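Local atomic coordinates of diaminopimelate decarboxylase (Helicobacter pylori, PDB entry 2QGH), a protein that catalyses the pyridoxal-5'-phosphate-dependent decarboxylation of meso-diaminopimelate to L-lysine, the last step of lysine biosynthesis. Residues A[79-84]-A[102-107]. Residues are numbered along the deposited sequence; the frame is centred on the assembly and turned at random.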
loop_
_atom_site.group_PDB
_atom_site.type_symbol
_atom_site.label_atom_id
_atom_site.label_comp_id
_atom_site.label_asym_id
_atom_site.label_seq_id
_atom_site.Cartn_x
_atom_site.Cartn_y
_atom_site.Cartn_z
ATOM N N HIS A 79 16.315 6.645 24.026
ATOM C CA HIS A 79 17.530 6.921 24.781
ATOM C C HIS A 79 17.779 8.423 24.817
ATOM O O HIS A 79 18.507 8.922 25.677
ATOM C CB HIS A 79 18.724 6.193 24.152
ATOM C CG HIS A 79 19.997 6.336 24.930
ATOM N ND1 HIS A 79 20.973 7.255 24.604
ATOM C CD2 HIS A 79 20.435 5.704 26.046
ATOM C CE1 HIS A 79 21.955 7.184 25.485
ATOM N NE2 HIS A 79 21.653 6.250 26.370
ATOM N N LEU A 80 17.157 9.133 23.882
ATOM C CA LEU A 80 17.278 10.578 23.786
ATOM C C LEU A 80 16.083 11.200 24.492
ATOM O O LEU A 80 15.801 12.386 24.339
ATOM C CB LEU A 80 17.303 11.007 22.319
ATOM C CG LEU A 80 18.431 10.392 21.477
ATOM C CD1 LEU A 80 18.327 10.864 20.043
ATOM C CD2 LEU A 80 19.775 10.780 22.053
ATOM N N GLU A 81 15.388 10.373 25.265
ATOM C CA GLU A 81 14.213 10.787 26.026
ATOM C C GLU A 81 13.122 11.370 25.155
ATOM O O GLU A 81 12.435 12.313 25.541
ATOM C CB GLU A 81 14.595 11.797 27.110
ATOM C CG GLU A 81 15.453 11.224 28.220
ATOM C CD GLU A 81 15.425 12.099 29.453
ATOM O OE1 GLU A 81 15.721 13.311 29.323
ATOM O OE2 GLU A 81 15.104 11.578 30.548
ATOM N N SER A 82 12.957 10.792 23.977
ATOM C CA SER A 82 11.945 11.251 23.047
ATOM C C SER A 82 10.551 10.818 23.468
ATOM O O SER A 82 10.387 9.889 24.257
ATOM C CB SER A 82 12.225 10.709 21.650
ATOM O OG SER A 82 11.153 11.017 20.785
ATOM N N GLY A 83 9.555 11.512 22.932
ATOM C CA GLY A 83 8.175 11.183 23.215
ATOM C C GLY A 83 7.663 10.420 22.014
ATOM O O GLY A 83 8.444 10.071 21.134
ATOM N N ALA A 84 6.364 10.162 21.962
ATOM C CA ALA A 84 5.800 9.433 20.830
ATOM C C ALA A 84 4.381 9.857 20.491
ATOM O O ALA A 84 3.526 9.947 21.366
ATOM C CB ALA A 84 5.834 7.932 21.110
ATOM N N PRO A 102 5.658 6.245 29.104
ATOM C CA PRO A 102 4.228 6.413 28.853
ATOM C C PRO A 102 3.762 7.865 28.952
ATOM O O PRO A 102 2.906 8.297 28.167
ATOM C CB PRO A 102 3.575 5.502 29.899
ATOM C CG PRO A 102 4.649 5.296 30.934
ATOM C CD PRO A 102 5.898 5.207 30.119
ATOM N N TYR A 103 4.334 8.623 29.889
ATOM C CA TYR A 103 3.949 10.023 30.067
ATOM C C TYR A 103 4.446 10.955 28.957
ATOM O O TYR A 103 4.260 12.171 29.030
ATOM C CB TYR A 103 4.371 10.546 31.461
ATOM C CG TYR A 103 5.804 10.267 31.882
ATOM C CD1 TYR A 103 6.870 10.983 31.344
ATOM C CD2 TYR A 103 6.089 9.277 32.830
ATOM C CE1 TYR A 103 8.195 10.722 31.738
ATOM C CE2 TYR A 103 7.407 9.005 33.231
ATOM C CZ TYR A 103 8.453 9.731 32.680
ATOM O OH TYR A 103 9.754 9.461 33.068
ATOM N N ARG A 104 5.075 10.384 27.932
ATOM C CA ARG A 104 5.543 11.163 26.792
ATOM C C ARG A 104 4.836 10.649 25.535
ATOM O O ARG A 104 5.228 10.966 24.411
ATOM C CB ARG A 104 7.061 11.033 26.602
ATOM C CG ARG A 104 7.902 11.583 27.740
ATOM C CD ARG A 104 9.255 12.073 27.247
ATOM N NE ARG A 104 10.083 12.528 28.363
ATOM C CZ ARG A 104 10.955 11.770 29.021
ATOM N NH1 ARG A 104 11.143 10.500 28.681
ATOM N NH2 ARG A 104 11.629 12.277 30.041
ATOM N N ILE A 105 3.796 9.848 25.739
ATOM C CA ILE A 105 3.024 9.269 24.643
ATOM C C ILE A 105 1.681 9.960 24.461
ATOM O O ILE A 105 0.889 10.054 25.396
ATOM C CB ILE A 105 2.765 7.754 24.884
ATOM C CG1 ILE A 105 4.071 6.972 24.719
ATOM C CG2 ILE A 105 1.705 7.217 23.901
ATOM C CD1 ILE A 105 3.946 5.503 25.073
ATOM N N VAL A 106 1.427 10.444 23.254
ATOM C CA VAL A 106 0.159 11.092 22.962
ATOM C C VAL A 106 -0.548 10.240 21.906
ATOM O O VAL A 106 0.077 9.737 20.975
ATOM C CB VAL A 106 0.365 12.548 22.479
ATOM C CG1 VAL A 106 0.976 13.366 23.596
ATOM C CG2 VAL A 106 1.261 12.585 21.260
ATOM N N PHE A 107 -1.857 10.080 22.070
ATOM C CA PHE A 107 -2.664 9.235 21.191
ATOM C C PHE A 107 -3.697 10.021 20.385
ATOM O O PHE A 107 -4.677 10.520 20.934
ATOM C CB PHE A 107 -3.347 8.180 22.073
ATOM C CG PHE A 107 -4.081 7.102 21.327
ATOM C CD1 PHE A 107 -3.982 6.970 19.941
ATOM C CD2 PHE A 107 -4.862 6.191 22.034
ATOM C CE1 PHE A 107 -4.648 5.946 19.272
ATOM C CE2 PHE A 107 -5.535 5.160 21.376
ATOM C CZ PHE A 107 -5.426 5.039 19.984
HETATM O O HOH W 1 10.406 8.526 26.528
#
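Ala84 and Ile105 pair in parallel register at the start of two neighbouring strands, their CA atoms 4.7 Å apart. Both backbone polar groups of Ala84 bond to segment 102-107: its N donates to Arg104 O, just ahead of strand 105-107, at 2.8 Å, and its O accepts a nearly straight bond from Val106 N at 2.9 Å. The same carbonyl also receives a CA-H...O contact from Ile105. On the helix-facing side of the sheet, Ala84 CB meets Ile105 CG1 at 4.1 Å, and Ala95 and Leu96 of helix 89-97 cover the pair. These are the second and third strands of the eight-stranded parallel barrel that carries the cofactor, joined through that helix by a beta-alpha-beta crossover. Before the strands, Arg104 reaches back over the helix-ending Schellman turn at Glu81. With its chain extended from CG to NE, it places the guanidinium between Tyr103 CE1, over the centre of one face, and Glu81 O, nearer the rim of the opposite face. A water in the guanidinium plane accepts from Arg104 NH1 at 3.0 Å and donates to Ser82 O at 2.6 Å. Glu81 OE2 forms a long salt bridge to Arg104 NH2, 3.6 Å away, with carboxylate and guanidinium planes inclined by 58°.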